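Local coordinates for protein 11R-lipoxygenase (Gersemia fruticosa, PDB 3VF1) that probably adds molecular oxygen to polyunsaturated fatty acids at a non-heme iron centre, under regulation by calcium, at residues 394-399 with 572-577; 274-279 with 333-338; 214-219 with 621-626. All blocks are in the same frame, centred on the assembly; numbering follows the deposited sequence.

Contact 1. Residues 394-399 with 572-577; sequences LRCHLM and SCQHAA. With FE2 (Fe (II) ion), chain E.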
loop_
_atom_site.group_PDB
_atom_site.type_symbol
_atom_site.label_atom_id
_atom_site.label_comp_id
_atom_site.label_asym_id
_atom_site.label_seq_id
_atom_site.Cartn_x
_atom_site.Cartn_y
_atom_site.Cartn_z
ATOM N N LEU A 394 2.022 -7.975 -3.883
ATOM C CA LEU A 394 1.743 -8.992 -2.873
ATOM C C LEU A 394 1.835 -8.446 -1.451
ATOM O O LEU A 394 0.854 -8.463 -0.706
ATOM C CB LEU A 394 2.695 -10.181 -3.014
ATOM C CG LEU A 394 2.533 -11.235 -1.914
ATOM C CD1 LEU A 394 1.118 -11.800 -1.915
ATOM C CD2 LEU A 394 3.556 -12.352 -2.062
ATOM N N ARG A 395 3.013 -7.959 -1.079
ATOM C CA ARG A 395 3.301 -7.648 0.318
ATOM C C ARG A 395 2.625 -6.373 0.829
ATOM O O ARG A 395 2.622 -6.116 2.032
ATOM C CB ARG A 395 4.814 -7.583 0.541
ATOM C CG ARG A 395 5.491 -8.943 0.488
ATOM C CD ARG A 395 6.973 -8.859 0.826
ATOM N NE ARG A 395 7.208 -8.394 2.191
ATOM C CZ ARG A 395 7.138 -9.163 3.276
ATOM N NH1 ARG A 395 6.827 -10.450 3.175
ATOM N NH2 ARG A 395 7.373 -8.641 4.472
ATOM N N CYS A 396 2.058 -5.578 -0.073
ATOM C CA CYS A 396 1.292 -4.402 0.337
ATOM C C CYS A 396 -0.185 -4.552 -0.018
ATOM O O CYS A 396 -1.037 -4.627 0.867
ATOM C CB CYS A 396 1.849 -3.122 -0.296
ATOM S SG CYS A 396 3.447 -2.580 0.354
ATOM N N HIS A 397 -0.482 -4.593 -1.312
ATOM C CA HIS A 397 -1.866 -4.633 -1.772
ATOM C C HIS A 397 -2.608 -5.878 -1.281
ATOM O O HIS A 397 -3.602 -5.768 -0.562
ATOM C CB HIS A 397 -1.927 -4.551 -3.302
ATOM C CG HIS A 397 -1.707 -3.172 -3.842
ATOM N ND1 HIS A 397 -2.702 -2.452 -4.469
ATOM C CD2 HIS A 397 -0.609 -2.378 -3.847
ATOM C CE1 HIS A 397 -2.225 -1.276 -4.840
ATOM N NE2 HIS A 397 -0.959 -1.207 -4.473
ATOM N N LEU A 398 -2.130 -7.057 -1.665
ATOM C CA LEU A 398 -2.856 -8.296 -1.399
ATOM C C LEU A 398 -2.809 -8.731 0.068
ATOM O O LEU A 398 -3.798 -9.234 0.597
ATOM C CB LEU A 398 -2.332 -9.420 -2.297
ATOM C CG LEU A 398 -2.442 -9.157 -3.803
ATOM C CD1 LEU A 398 -2.024 -10.386 -4.595
ATOM C CD2 LEU A 398 -3.852 -8.730 -4.186
ATOM N N MET A 399 -1.671 -8.540 0.725
ATOM C CA MET A 399 -1.516 -8.976 2.113
ATOM C C MET A 399 -2.318 -8.118 3.092
ATOM O O MET A 399 -2.613 -8.552 4.206
ATOM C CB MET A 399 -0.038 -8.979 2.513
ATOM C CG MET A 399 0.740 -10.187 2.002
ATOM S SD MET A 399 0.259 -11.729 2.811
ATOM C CE MET A 399 0.936 -11.495 4.453
ATOM N N SER A 572 0.147 2.629 4.925
ATOM C CA SER A 572 0.550 4.017 4.733
ATOM C C SER A 572 2.004 4.149 4.277
ATOM O O SER A 572 2.268 4.462 3.116
ATOM C CB SER A 572 0.319 4.826 6.015
ATOM O OG SER A 572 1.056 4.300 7.105
ATOM N N CYS A 573 2.937 3.903 5.191
ATOM C CA CYS A 573 4.353 4.164 4.937
ATOM C C CYS A 573 4.968 3.206 3.916
ATOM O O CYS A 573 5.496 3.641 2.892
ATOM C CB CYS A 573 5.139 4.101 6.247
ATOM S SG CYS A 573 4.677 5.370 7.434
ATOM N N GLN A 574 4.905 1.909 4.197
ATOM C CA GLN A 574 5.540 0.920 3.335
ATOM C C GLN A 574 5.073 1.077 1.893
ATOM O O GLN A 574 5.891 1.143 0.977
ATOM C CB GLN A 574 5.247 -0.498 3.822
ATOM C CG GLN A 574 5.996 -1.582 3.057
ATOM C CD GLN A 574 7.505 -1.496 3.228
ATOM O OE1 GLN A 574 8.015 -0.634 3.943
ATOM N NE2 GLN A 574 8.225 -2.395 2.569
ATOM N N HIS A 575 3.761 1.137 1.692
ATOM C CA HIS A 575 3.220 1.286 0.347
ATOM C C HIS A 575 3.756 2.549 -0.313
ATOM O O HIS A 575 4.110 2.540 -1.488
ATOM C CB HIS A 575 1.693 1.326 0.364
ATOM C CG HIS A 575 1.090 1.541 -0.988
ATOM N ND1 HIS A 575 0.570 2.754 -1.387
ATOM C CD2 HIS A 575 0.942 0.703 -2.042
ATOM C CE1 HIS A 575 0.118 2.650 -2.624
ATOM N NE2 HIS A 575 0.331 1.416 -3.045
ATOM N N ALA A 576 3.818 3.635 0.449
ATOM C CA ALA A 576 4.295 4.905 -0.080
ATOM C C ALA A 576 5.744 4.795 -0.536
ATOM O O ALA A 576 6.117 5.319 -1.587
ATOM C CB ALA A 576 4.158 6.003 0.967
ATOM N N ALA A 577 6.557 4.107 0.258
ATOM C CA ALA A 577 7.988 4.008 -0.008
ATOM C C ALA A 577 8.278 3.225 -1.284
ATOM O O ALA A 577 9.194 3.561 -2.032
ATOM C CB ALA A 577 8.698 3.368 1.177
HETATM FE FE FE2 E . 0.098 0.591 -5.029
HETATM O O HOH W 1 -0.013 1.373 -7.239
#

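Contact 2. Residues 274-279 with 333-338; sequences DKLPEN and LGLFYL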
loop_
_atom_site.group_PDB
_atom_site.type_symbol
_atom_site.label_atom_id
_atom_site.label_comp_id
_atom_site.label_asym_id
_atom_site.label_seq_id
_atom_site.Cartn_x
_atom_site.Cartn_y
_atom_site.Cartn_z
ATOM N N ASP A 274 27.868 -13.147 5.862
ATOM C CA ASP A 274 29.000 -13.585 6.672
ATOM C C ASP A 274 29.736 -14.749 6.015
ATOM O O ASP A 274 30.870 -15.059 6.378
ATOM C CB ASP A 274 28.524 -13.979 8.068
ATOM C CG ASP A 274 28.059 -12.786 8.883
ATOM O OD1 ASP A 274 28.745 -11.741 8.846
ATOM O OD2 ASP A 274 27.009 -12.892 9.556
ATOM N N LYS A 275 29.085 -15.390 5.051
ATOM C CA LYS A 275 29.714 -16.459 4.286
ATOM C C LYS A 275 29.022 -16.630 2.940
ATOM O O LYS A 275 27.797 -16.721 2.870
ATOM C CB LYS A 275 29.667 -17.780 5.053
ATOM C CG LYS A 275 30.424 -18.899 4.359
ATOM C CD LYS A 275 30.100 -20.259 4.940
ATOM C CE LYS A 275 30.871 -21.354 4.219
ATOM N NZ LYS A 275 30.402 -22.713 4.603
ATOM N N LEU A 276 29.819 -16.683 1.878
ATOM C CA LEU A 276 29.291 -16.833 0.527
ATOM C C LEU A 276 28.528 -18.139 0.367
ATOM O O LEU A 276 28.925 -19.164 0.918
ATOM C CB LEU A 276 30.430 -16.804 -0.491
ATOM C CG LEU A 276 31.181 -15.485 -0.639
ATOM C CD1 LEU A 276 32.388 -15.681 -1.541
ATOM C CD2 LEU A 276 30.260 -14.408 -1.191
ATOM N N PRO A 277 27.423 -18.107 -0.392
ATOM C CA PRO A 277 26.777 -19.360 -0.794
ATOM C C PRO A 277 27.752 -20.215 -1.596
ATOM O O PRO A 277 28.551 -19.669 -2.356
ATOM C CB PRO A 277 25.621 -18.894 -1.683
ATOM C CG PRO A 277 25.353 -17.490 -1.265
ATOM C CD PRO A 277 26.675 -16.922 -0.848
ATOM N N GLU A 278 27.688 -21.531 -1.429
ATOM C CA GLU A 278 28.603 -22.429 -2.126
ATOM C C GLU A 278 28.503 -22.277 -3.645
ATOM O O GLU A 278 29.462 -22.549 -4.366
ATOM C CB GLU A 278 28.332 -23.880 -1.727
ATOM C CG GLU A 278 26.942 -24.381 -2.092
ATOM C CD GLU A 278 26.673 -25.776 -1.558
ATOM O OE1 GLU A 278 25.575 -26.313 -1.817
ATOM O OE2 GLU A 278 27.561 -26.334 -0.876
ATOM N N ASN A 279 27.344 -21.834 -4.122
ATOM C CA ASN A 279 27.117 -21.672 -5.554
ATOM C C ASN A 279 27.471 -20.273 -6.063
ATOM O O ASN A 279 27.084 -19.890 -7.167
ATOM C CB ASN A 279 25.659 -21.989 -5.900
ATOM C CG ASN A 279 24.676 -21.118 -5.144
ATOM O OD1 ASN A 279 24.827 -20.893 -3.943
ATOM N ND2 ASN A 279 23.665 -20.617 -5.844
ATOM N N LEU A 333 22.983 -13.211 -8.494
ATOM C CA LEU A 333 23.448 -12.872 -7.159
ATOM C C LEU A 333 24.373 -11.671 -7.278
ATOM O O LEU A 333 25.245 -11.634 -8.144
ATOM C CB LEU A 333 24.202 -14.036 -6.517
ATOM C CG LEU A 333 23.432 -15.339 -6.312
ATOM C CD1 LEU A 333 23.558 -16.232 -7.535
ATOM C CD2 LEU A 333 23.919 -16.054 -5.063
ATOM N N GLY A 334 24.177 -10.687 -6.412
ATOM C CA GLY A 334 25.019 -9.510 -6.403
ATOM C C GLY A 334 25.738 -9.386 -5.078
ATOM O O GLY A 334 25.155 -9.626 -4.025
ATOM N N LEU A 335 27.012 -9.016 -5.128
ATOM C CA LEU A 335 27.794 -8.829 -3.915
ATOM C C LEU A 335 28.193 -7.367 -3.801
ATOM O O LEU A 335 28.610 -6.753 -4.780
ATOM C CB LEU A 335 29.036 -9.720 -3.933
ATOM C CG LEU A 335 29.663 -10.001 -2.567
ATOM C CD1 LEU A 335 28.734 -10.856 -1.716
ATOM C CD2 LEU A 335 31.016 -10.672 -2.727
ATOM N N PHE A 336 28.054 -6.811 -2.602
ATOM C CA PHE A 336 28.329 -5.400 -2.379
ATOM C C PHE A 336 29.334 -5.207 -1.251
ATOM O O PHE A 336 29.491 -6.068 -0.389
ATOM C CB PHE A 336 27.035 -4.651 -2.058
ATOM C CG PHE A 336 26.006 -4.720 -3.150
ATOM C CD1 PHE A 336 25.295 -5.887 -3.377
ATOM C CD2 PHE A 336 25.742 -3.619 -3.946
ATOM C CE1 PHE A 336 24.346 -5.955 -4.379
ATOM C CE2 PHE A 336 24.792 -3.682 -4.949
ATOM C CZ PHE A 336 24.094 -4.854 -5.165
ATOM N N TYR A 337 30.012 -4.065 -1.274
ATOM C CA TYR A 337 31.015 -3.736 -0.272
ATOM C C TYR A 337 30.652 -2.426 0.410
ATOM O O TYR A 337 30.262 -1.466 -0.250
ATOM C CB TYR A 337 32.386 -3.610 -0.935
ATOM C CG TYR A 337 33.529 -3.370 0.027
ATOM C CD1 TYR A 337 33.960 -4.370 0.883
ATOM C CD2 TYR A 337 34.190 -2.151 0.060
ATOM C CE1 TYR A 337 35.008 -4.163 1.755
ATOM C CE2 TYR A 337 35.244 -1.933 0.930
ATOM C CZ TYR A 337 35.646 -2.943 1.774
ATOM O OH TYR A 337 36.693 -2.741 2.643
ATOM N N LEU A 338 30.776 -2.391 1.732
ATOM C CA LEU A 338 30.518 -1.173 2.490
ATOM C C LEU A 338 31.790 -0.339 2.575
ATOM O O LEU A 338 32.692 -0.642 3.350
ATOM C CB LEU A 338 30.016 -1.511 3.894
ATOM C CG LEU A 338 29.784 -0.320 4.826
ATOM C CD1 LEU A 338 28.688 0.589 4.289
ATOM C CD2 LEU A 338 29.445 -0.802 6.225
#

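Contact 3. Residues 214-219 with 621-626; sequences LGLSHL and QAVTMV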
loop_
_atom_site.group_PDB
_atom_site.type_symbol
_atom_site.label_atom_id
_atom_site.label_comp_id
_atom_site.label_asym_id
_atom_site.label_seq_id
_atom_site.Cartn_x
_atom_site.Cartn_y
_atom_site.Cartn_z
ATOM N N LEU A 214 0.675 11.389 -22.810
ATOM C CA LEU A 214 2.054 11.707 -22.456
ATOM C C LEU A 214 2.786 12.384 -23.613
ATOM O O LEU A 214 3.949 12.764 -23.483
ATOM C CB LEU A 214 2.802 10.437 -22.048
ATOM C CG LEU A 214 2.206 9.655 -20.878
ATOM C CD1 LEU A 214 3.019 8.398 -20.614
ATOM C CD2 LEU A 214 2.133 10.523 -19.629
ATOM N N GLY A 215 2.105 12.525 -24.746
ATOM C CA GLY A 215 2.694 13.148 -25.917
ATOM C C GLY A 215 3.665 12.225 -26.628
ATOM O O GLY A 215 4.643 12.680 -27.224
ATOM N N LEU A 216 3.390 10.924 -26.572
ATOM C CA LEU A 216 4.289 9.921 -27.132
ATOM C C LEU A 216 3.563 8.938 -28.049
ATOM O O LEU A 216 4.034 7.821 -28.267
ATOM C CB LEU A 216 4.973 9.151 -26.002
ATOM C CG LEU A 216 5.864 9.975 -25.072
ATOM C CD1 LEU A 216 6.298 9.149 -23.871
ATOM C CD2 LEU A 216 7.072 10.498 -25.826
ATOM N N SER A 217 2.422 9.351 -28.592
ATOM C CA SER A 217 1.612 8.465 -29.423
ATOM C C SER A 217 2.337 8.076 -30.709
ATOM O O SER A 217 1.989 7.083 -31.350
ATOM C CB SER A 217 0.266 9.115 -29.754
ATOM O OG SER A 217 0.430 10.253 -30.581
ATOM N N HIS A 218 3.344 8.855 -31.083
ATOM C CA HIS A 218 4.119 8.562 -32.284
ATOM C C HIS A 218 4.994 7.325 -32.097
ATOM O O HIS A 218 5.572 6.818 -33.058
ATOM C CB HIS A 218 4.982 9.763 -32.684
ATOM C CG HIS A 218 5.954 10.191 -31.628
ATOM N ND1 HIS A 218 5.632 11.106 -30.649
ATOM C CD2 HIS A 218 7.242 9.836 -31.404
ATOM C CE1 HIS A 218 6.678 11.291 -29.863
ATOM N NE2 HIS A 218 7.667 10.534 -30.299
ATOM N N LEU A 219 5.086 6.841 -30.862
ATOM C CA LEU A 219 5.874 5.651 -30.559
ATOM C C LEU A 219 4.998 4.420 -30.347
ATOM O O LEU A 219 5.501 3.346 -30.009
ATOM C CB LEU A 219 6.731 5.884 -29.312
ATOM C CG LEU A 219 7.783 6.990 -29.408
ATOM C CD1 LEU A 219 8.554 7.097 -28.104
ATOM C CD2 LEU A 219 8.725 6.733 -30.572
ATOM N N GLN A 621 7.475 -0.705 -25.644
ATOM C CA GLN A 621 7.523 -1.316 -24.320
ATOM C C GLN A 621 7.907 -0.294 -23.256
ATOM O O GLN A 621 7.345 -0.287 -22.159
ATOM C CB GLN A 621 8.522 -2.476 -24.303
ATOM C CG GLN A 621 8.094 -3.685 -25.119
ATOM C CD GLN A 621 9.212 -4.698 -25.282
ATOM O OE1 GLN A 621 10.391 -4.355 -25.187
ATOM N NE2 GLN A 621 8.846 -5.953 -25.523
ATOM N N ALA A 622 8.863 0.569 -23.587
ATOM C CA ALA A 622 9.358 1.560 -22.639
ATOM C C ALA A 622 8.286 2.597 -22.317
ATOM O O ALA A 622 8.143 3.016 -21.169
ATOM C CB ALA A 622 10.603 2.234 -23.184
ATOM N N VAL A 623 7.531 3.010 -23.330
ATOM C CA VAL A 623 6.447 3.966 -23.125
ATOM C C VAL A 623 5.356 3.342 -22.260
ATOM O O VAL A 623 4.772 4.008 -21.404
ATOM C CB VAL A 623 5.825 4.423 -24.458
ATOM C CG1 VAL A 623 4.625 5.325 -24.203
ATOM C CG2 VAL A 623 6.857 5.143 -25.310
ATOM N N THR A 624 5.084 2.061 -22.489
ATOM C CA THR A 624 4.072 1.349 -21.719
ATOM C C THR A 624 4.396 1.407 -20.233
ATOM O O THR A 624 3.507 1.604 -19.404
ATOM C CB THR A 624 3.955 -0.124 -22.155
ATOM O OG1 THR A 624 3.389 -0.195 -23.469
ATOM C CG2 THR A 624 3.072 -0.905 -21.186
ATOM N N MET A 625 5.670 1.241 -19.894
ATOM C CA MET A 625 6.087 1.250 -18.498
ATOM C C MET A 625 5.899 2.630 -17.878
ATOM O O MET A 625 5.439 2.747 -16.744
ATOM C CB MET A 625 7.549 0.819 -18.366
ATOM C CG MET A 625 8.024 0.721 -16.923
ATOM S SD MET A 625 6.960 -0.349 -15.930
ATOM C CE MET A 625 7.777 -0.270 -14.337
ATOM N N VAL A 626 6.255 3.671 -18.622
ATOM C CA VAL A 626 6.126 5.039 -18.131
ATOM C C VAL A 626 4.661 5.407 -17.924
ATOM O O VAL A 626 4.316 6.104 -16.972
ATOM C CB VAL A 626 6.771 6.053 -19.097
ATOM C CG1 VAL A 626 6.399 7.479 -18.708
ATOM C CG2 VAL A 626 8.281 5.878 -19.114
#

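Contact 1. Residues 394-399 with 572-577
His397 and His575 meet through the iron(II) ion. Each binds it through NE2, and both His397 NE2 and His575 NE2 lie 2.2 Å from the iron. The two bonds make an angle of about 98° at the metal, so the imidazoles are neighbouring ligands. A water lies 2.4 Å from the iron. His392, Asn579 OD1 and the C-terminal carboxylate oxygen of Ile698 complete the site, a ligand set characteristic of lipoxygenases.

The rings also touch. His397 NE2 sits 3.3 Å from His575 NE2, at the edge of the His575 ring. This closeness comes from the shared metal. The ring planes are at 63°. His575 CG is anti to its backbone nitrogen (chi1 177°), which carries the ring out to the iron.

The rest is van der Waals packing. Cys396 SG lies 3.8 Å from Gln574 CG, and it also rests against His575 CA. Gln574 OE1 turns to another partner, Tyr492 OH.

A wider, pi-type turn occurs in each segment. The contact is buried between helices 369-410 and 557-579. Helices 428-438 and 456-465 pack on the 394-399 side, and helix 491-514 on the 572-577 side.

Contact 2. Residues 274-279 with 333-338
Leu276 and Leu335 come together through different first torsions. Leu276 has CG anti to its carbonyl carbon (chi1 -67°). In Leu335 CG lies roughly opposite the backbone nitrogen (chi1 -159°). Leu276 leaves its backbone to one side of the strand, and the far end of the side chain then reaches in to it. Its CD2 methyl does the touching. Leu276 CD2 is 3.9 Å from Leu335 CD1, and Leu335 CD2 is 4.1 Å from that same Leu276 CD2. One methyl thus meets the fork of the other leucine, and the two side chains cross at about a right angle.

A second, looser touch lies next to it. The Pro277 ring faces Leu333, with Pro277 CG 4.3 Å from Leu333 CD2.

Leu333 and Leu335 are two residues apart on strand 333-338, so both point from the same face of the sheet. This strand is the middle one of a five-stranded antiparallel sheet in the lipoxygenase family region. Residues 274-279 follow its edge strand 271-272 and cross over that face as an irregular loop. The backbones stay well apart, with Leu276 CA 9.3 Å from Leu335 CA.

The loop is tied down further along by Asn279. Its backbone O accepts a hydrogen bond from Gln350 NE2, and its ND2 donates one to Gln353 O. Leu276 also packs on Leu297 of helix 297-302, and Leu335 on Ile306 of the adjoining strand 306-310.

Contact 3. Residues 214-219 with 621-626
Val623 overlaps two leucines at once, one with each of its methyls. Val623 CG2 lies 3.8 Å from Leu219 CD1 and 4.1 Å from Leu219 CB, so it rests along the flank of that side chain. Val623 CG1 turns to Leu216 and lies 4.2 Å from Leu216 CD1. The Leu219 side chain crosses that of Val623 at about a right angle. Leu216 meets it at a slant.

One helical turn later, Val626 takes the next leucine. Val626 CG1 is 4.0 Å from Leu214 CD1. Val623 and Val626 are three residues apart and line one side of helix 619-632. The loop runs past them in the reverse order, with Leu219 and Leu216 at Val623 and Leu214 at Val626.

The three leucines share one shape. In each, CG is anti to the carbonyl carbon, and the chain continues extended to CD1, as in Leu219 (chi1 -63°, chi2 -180°). CD1 is therefore the atom that reaches the helix every time.

The loop backbone sets their spacing. Helix 208-213 ends in a Schellman motif, in which Gly215 takes a positive phi of 76°. The chain then enters a short 3-10 segment, 217-219, and Leu219 N donates a hydrogen bond to Leu216 O, 3.0 Å away. Phe211 of helix 208-213 adds to the cover over Val623. Leu214 O is hydrogen-bonded to Thr237 OG1.

All the touching side chains are aliphatic and buried. The contact therefore relies on dispersion and on keeping water away from leucine and valine methyls. It carries no directional bond between the two segments, so the fit depends on shape.

Contact 1 is the active-site contact, since it holds two of the histidines that bind the iron, near the middle of the chain. Contacts 2 and 3 are apolar and lie farther from the centre of the chain, about 31 and 26 Å from it; contact 3 is still buried. Contact 2 is centred about 28 Å from contact 1, with nearest atoms about 17 Å apart. Contact 3 is centred about 27 Å from contact 1, with nearest atoms about 13 Å apart. Contacts 2 and 3 are farther from each other, about 38 Å between centres. None touches another. Along the chain, contact 2 closes before contact 1 opens. Both are nested in the long loop closed by 214-219 with 621-626.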